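Long-range contacts in putative aldolase (Bacteroides vulgatus ATCC 8482, PDB 3DXI), which is of unknown function but is probably an aldolase-like protein, with a TIM-barrel fold and an HMGL-like sequence: residues I76-E82 against V101-A107; V43-N47 against F57-V62. All coordinates share one frame. Numbering follows the deposited sequence.

Both contacts belong to the same parallel eight-stranded barrel, with centres about 10 Å apart and on one side of the chain's centre. Contact 1 pairs the third strand with the fourth; contact 2 sits at the C-terminal end of the second strand, where the chain turns back through a short helix before helix 62-71. The strands 40-45 and 75-81 are neighbours, so the contacts touch: Met79 N lies 2.8 Å from Gly44 O and Ala77 O 3.1 Å from Val43 N, both probable hydrogen bonds, while Ile78 CD1 packs 3.5 Å from Arg46 CG. Contact 1 is the more deeply buried; contact 2 is partly buried.

Contact 1. Residues I76-E82 against V101-A107; sequences IAIMLNE and VDMIRIA
Two neighbouring TIM-barrel strands, joined through helix 90-94 as a beta-alpha-beta unit, run parallel; their axes approach to 4.6 Å and cross at -30°. Residues 76-81 and 103-107 are extended; Asp102 is kinked, and Glu82 turns out of the strand. Ile76 N donates to Asp102 OD2 (2.7 Å), which also pairs with Arg69, and Ile76 O accepts from Asp102 N (2.8 Å) and Met103 N (3.1 Å). Ala77 sits opposite Met103, its CA 3.0 Å from Met103 O. Ile78 bonds through N to Met103 O (3.2 Å) and through O to Arg105 N (2.9 Å); its side chain (chi1 p) brings CG1 to 3.7 Å from Ile104 CD1. Selenomethionine Met79 (ttm), beside Arg105, puts SE 4.0 Å from Ala107 CB. Leu80 (mt) continues with N to Arg105 O (2.8 Å), O to Ala107 N (2.9 Å) and CD1 to Ile104 CG2 (3.7 Å). Asn81 pairs with Ala107, and Glu82 N closes on Ala107 O (3.1 Å). Ile78, Leu80, Ile104 and Ile106 share the outer face, the last three packing on Ile123 of helix 113-124. This face is mainly aliphatic; the interior one carries buried Arg105, neutralised by salt bridges to Asp216 and Glu42.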
# COMPACT_ATOMS: atom_id res chain seq x y z
N ILE A 76 3.68 -21.74 -18.55
CA ILE A 76 2.42 -21.97 -17.86
C ILE A 76 2.58 -22.88 -16.65
O ILE A 76 3.31 -23.87 -16.68
CB ILE A 76 1.38 -22.61 -18.82
CG1 ILE A 76 1.17 -21.71 -20.04
CG2 ILE A 76 0.06 -22.84 -18.09
CD1 ILE A 76 0.53 -20.38 -19.71
N ALA A 77 1.88 -22.54 -15.57
CA ALA A 77 1.92 -23.33 -14.36
C ALA A 77 0.52 -23.55 -13.81
O ALA A 77 -0.40 -22.78 -14.09
CB ALA A 77 2.78 -22.62 -13.31
N ILE A 78 0.37 -24.62 -13.04
CA ILE A 78 -0.89 -24.91 -12.36
C ILE A 78 -0.44 -25.26 -10.94
O ILE A 78 0.73 -25.56 -10.71
CB ILE A 78 -1.68 -26.10 -12.99
CG1 ILE A 78 -0.92 -27.41 -12.83
CG2 ILE A 78 -2.01 -25.79 -14.46
CD1 ILE A 78 -1.19 -28.10 -11.50
N MSE A 79 -1.36 -25.21 -10.00
CA MSE A 79 -1.02 -25.51 -8.62
C MSE A 79 -1.77 -26.72 -8.08
O MSE A 79 -2.89 -27.01 -8.49
CB MSE A 79 -1.31 -24.28 -7.74
CG MSE A 79 -1.17 -24.53 -6.25
SE MSE A 79 -1.28 -22.89 -5.22
CE MSE A 79 0.59 -22.38 -5.34
N LEU A 80 -1.11 -27.42 -7.15
CA LEU A 80 -1.67 -28.59 -6.48
C LEU A 80 -1.59 -28.33 -4.98
O LEU A 80 -0.58 -27.82 -4.50
CB LEU A 80 -0.85 -29.84 -6.78
CG LEU A 80 -0.82 -30.46 -8.18
CD1 LEU A 80 0.13 -31.64 -8.18
CD2 LEU A 80 -2.23 -30.89 -8.57
N ASN A 81 -2.65 -28.66 -4.26
CA ASN A 81 -2.65 -28.50 -2.81
C ASN A 81 -2.07 -29.79 -2.23
O ASN A 81 -2.68 -30.86 -2.34
CB ASN A 81 -4.08 -28.28 -2.29
CG ASN A 81 -4.63 -26.90 -2.62
OD1 ASN A 81 -5.83 -26.74 -2.86
ND2 ASN A 81 -3.76 -25.89 -2.62
N GLU A 82 -0.89 -29.70 -1.63
CA GLU A 82 -0.19 -30.85 -1.05
C GLU A 82 -1.06 -31.68 -0.09
O GLU A 82 -1.08 -32.91 -0.17
CB GLU A 82 1.07 -30.37 -0.32
CG GLU A 82 2.08 -31.45 0.04
CD GLU A 82 1.65 -32.28 1.24
OE1 GLU A 82 1.11 -31.70 2.21
OE2 GLU A 82 1.87 -33.50 1.21
N VAL A 101 1.77 -27.91 -19.68
CA VAL A 101 2.13 -27.08 -18.53
C VAL A 101 3.61 -27.24 -18.22
O VAL A 101 4.12 -28.36 -18.17
CB VAL A 101 1.28 -27.47 -17.30
CG1 VAL A 101 1.79 -26.76 -16.04
CG2 VAL A 101 -0.18 -27.10 -17.57
N ASP A 102 4.28 -26.11 -18.01
CA ASP A 102 5.70 -26.09 -17.72
C ASP A 102 6.06 -26.40 -16.28
O ASP A 102 6.95 -27.20 -16.00
CB ASP A 102 6.27 -24.72 -18.09
CG ASP A 102 6.08 -24.40 -19.55
OD1 ASP A 102 6.80 -25.01 -20.38
OD2 ASP A 102 5.21 -23.56 -19.87
N MSE A 103 5.34 -25.76 -15.36
CA MSE A 103 5.62 -25.94 -13.94
C MSE A 103 4.42 -26.31 -13.09
O MSE A 103 3.30 -25.84 -13.32
CB MSE A 103 6.24 -24.66 -13.39
CG MSE A 103 6.48 -24.69 -11.89
SE MSE A 103 7.05 -22.94 -11.24
CE MSE A 103 8.95 -23.09 -11.62
N ILE A 104 4.68 -27.16 -12.11
CA ILE A 104 3.66 -27.60 -11.17
C ILE A 104 4.07 -27.01 -9.83
O ILE A 104 5.12 -27.35 -9.30
CB ILE A 104 3.64 -29.14 -11.04
CG1 ILE A 104 3.46 -29.80 -12.41
CG2 ILE A 104 2.52 -29.55 -10.08
CD1 ILE A 104 2.18 -29.40 -13.14
N ARG A 105 3.25 -26.10 -9.31
CA ARG A 105 3.56 -25.51 -8.01
C ARG A 105 2.76 -26.25 -6.97
O ARG A 105 1.62 -26.65 -7.22
CB ARG A 105 3.20 -24.03 -7.98
CG ARG A 105 3.99 -23.19 -8.95
CD ARG A 105 3.50 -21.77 -8.85
NE ARG A 105 4.42 -20.92 -8.12
CZ ARG A 105 4.09 -19.75 -7.59
NH1 ARG A 105 2.85 -19.29 -7.69
NH2 ARG A 105 5.02 -19.02 -7.02
N ILE A 106 3.35 -26.43 -5.79
CA ILE A 106 2.70 -27.15 -4.71
C ILE A 106 2.48 -26.23 -3.51
O ILE A 106 3.42 -25.63 -3.00
CB ILE A 106 3.58 -28.34 -4.26
CG1 ILE A 106 3.97 -29.17 -5.49
CG2 ILE A 106 2.83 -29.18 -3.24
CD1 ILE A 106 4.99 -30.26 -5.21
N ALA A 107 1.23 -26.11 -3.07
CA ALA A 107 0.92 -25.29 -1.90
C ALA A 107 1.24 -26.18 -0.72
O ALA A 107 0.58 -27.20 -0.50
CB ALA A 107 -0.55 -24.89 -1.88

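Contact 2. Residues V43-N47 against F57-V62; sequences VGYRN and FGYTPV
At the C-terminal end of the second TIM-barrel strand, residues 43-47 carry strand 40-45 into the loop that follows, beside the last turn of the short, loosely bonded helix 56-59. Gly44 lies across from Phe57 (CA-CA 4.8 Å), Tyr45 from Gly58 (4.8 Å) and Arg46 from Tyr59 (4.5 Å). The Gly44 phi/psi of 167/-170 would jam any CB against Val43 O, which alone requires glycine; Phe57 O and Thr60 OG1 would clash with it too. Tyr45 N donates to Phe57 O (3.0 Å). Thr60 breaks the helical course with positive phi (37/70), and Pro61 follows as N-cap of helix 62-71. Thr60, chi1 m, points toward the strand, and its OG1 donates to Tyr45 O (2.7 Å). This pins the segment after strand 40-45 to the turn leading into helix 62-71. Val43 CG2 meets Thr60 CG2 at 4.1 Å. The Tyr45 ring meets that of Trp19 nearly at right angles. Arg46 (chi1 to chi3 all m) curls back: NH1 bonds to Thr60 O (3.0 Å) and weakly to Tyr59 O (3.4 Å), NE to Leu93 O. Next to these contacts, water 1 bridges the two backbones, accepting from Asn47 N at 2.7 Å and donating to Tyr59 O at 2.7 Å.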
# COMPACT_ATOMS: atom_id res chain seq x y z
N VAL A 43 -2.25 -20.32 -14.12
CA VAL A 43 -3.64 -20.18 -14.51
C VAL A 43 -4.71 -20.89 -13.70
O VAL A 43 -5.91 -20.61 -13.87
CB VAL A 43 -3.80 -20.58 -15.99
CG1 VAL A 43 -2.86 -19.74 -16.86
CG2 VAL A 43 -3.48 -22.07 -16.15
N GLY A 44 -4.31 -21.81 -12.83
CA GLY A 44 -5.31 -22.51 -12.04
C GLY A 44 -4.83 -23.73 -11.30
O GLY A 44 -3.63 -24.00 -11.23
N TYR A 45 -5.78 -24.47 -10.75
CA TYR A 45 -5.52 -25.68 -9.99
C TYR A 45 -5.88 -26.91 -10.81
O TYR A 45 -6.61 -26.83 -11.80
CB TYR A 45 -6.38 -25.71 -8.73
CG TYR A 45 -6.04 -24.70 -7.65
CD1 TYR A 45 -5.08 -24.99 -6.68
CD2 TYR A 45 -6.68 -23.46 -7.60
CE1 TYR A 45 -4.77 -24.07 -5.68
CE2 TYR A 45 -6.38 -22.53 -6.60
CZ TYR A 45 -5.42 -22.84 -5.65
OH TYR A 45 -5.10 -21.95 -4.66
N ARG A 46 -5.36 -28.05 -10.37
CA ARG A 46 -5.69 -29.35 -10.93
C ARG A 46 -6.22 -29.98 -9.63
O ARG A 46 -5.59 -29.88 -8.58
CB ARG A 46 -4.45 -30.09 -11.44
CG ARG A 46 -3.98 -29.67 -12.84
CD ARG A 46 -4.97 -30.05 -13.95
NE ARG A 46 -4.92 -31.47 -14.31
CZ ARG A 46 -5.70 -32.03 -15.24
NH1 ARG A 46 -6.59 -31.30 -15.90
NH2 ARG A 46 -5.61 -33.34 -15.49
N ASN A 47 -7.39 -30.60 -9.69
CA ASN A 47 -7.98 -31.19 -8.49
C ASN A 47 -8.71 -32.49 -8.75
O ASN A 47 -9.06 -32.81 -9.88
CB ASN A 47 -9.02 -30.22 -7.89
CG ASN A 47 -8.46 -29.37 -6.76
OD1 ASN A 47 -8.45 -28.14 -6.85
ND2 ASN A 47 -8.03 -30.01 -5.69
N PHE A 57 -11.33 -23.22 -13.69
CA PHE A 57 -9.94 -23.13 -13.26
C PHE A 57 -9.58 -23.71 -11.90
O PHE A 57 -8.50 -23.47 -11.36
CB PHE A 57 -9.48 -21.68 -13.42
CG PHE A 57 -9.42 -21.24 -14.86
CD1 PHE A 57 -8.35 -21.60 -15.67
CD2 PHE A 57 -10.49 -20.56 -15.43
CE1 PHE A 57 -8.34 -21.30 -17.02
CE2 PHE A 57 -10.49 -20.25 -16.80
CZ PHE A 57 -9.41 -20.62 -17.59
N GLY A 58 -10.50 -24.50 -11.36
CA GLY A 58 -10.26 -25.19 -10.11
C GLY A 58 -9.81 -26.58 -10.54
O GLY A 58 -9.18 -27.32 -9.78
N TYR A 59 -10.13 -26.92 -11.79
CA TYR A 59 -9.80 -28.21 -12.39
C TYR A 59 -8.88 -28.05 -13.61
O TYR A 59 -8.18 -29.00 -13.98
CB TYR A 59 -11.07 -28.94 -12.85
CG TYR A 59 -11.96 -29.41 -11.71
CD1 TYR A 59 -11.58 -30.49 -10.92
CD2 TYR A 59 -13.16 -28.76 -11.43
CE1 TYR A 59 -12.37 -30.91 -9.86
CE2 TYR A 59 -13.96 -29.18 -10.37
CZ TYR A 59 -13.56 -30.25 -9.60
OH TYR A 59 -14.35 -30.67 -8.55
N THR A 60 -8.90 -26.87 -14.22
CA THR A 60 -8.09 -26.56 -15.39
C THR A 60 -7.96 -27.76 -16.34
O THR A 60 -6.90 -28.36 -16.49
CB THR A 60 -6.68 -26.07 -14.98
OG1 THR A 60 -6.80 -25.14 -13.89
CG2 THR A 60 -5.99 -25.34 -16.15
N PRO A 61 -9.07 -28.11 -17.02
CA PRO A 61 -9.09 -29.24 -17.95
C PRO A 61 -8.12 -29.12 -19.13
O PRO A 61 -7.70 -28.03 -19.50
CB PRO A 61 -10.55 -29.27 -18.41
CG PRO A 61 -10.95 -27.84 -18.34
CD PRO A 61 -10.36 -27.40 -17.02
N VAL A 62 -7.77 -30.27 -19.70
CA VAL A 62 -6.87 -30.33 -20.84
C VAL A 62 -7.32 -29.44 -22.01
O VAL A 62 -6.52 -28.72 -22.59
CB VAL A 62 -6.72 -31.78 -21.35
CG1 VAL A 62 -5.96 -31.82 -22.67
CG2 VAL A 62 -6.02 -32.62 -20.30
O HOH W 1 -8.01 -31.05 -12.30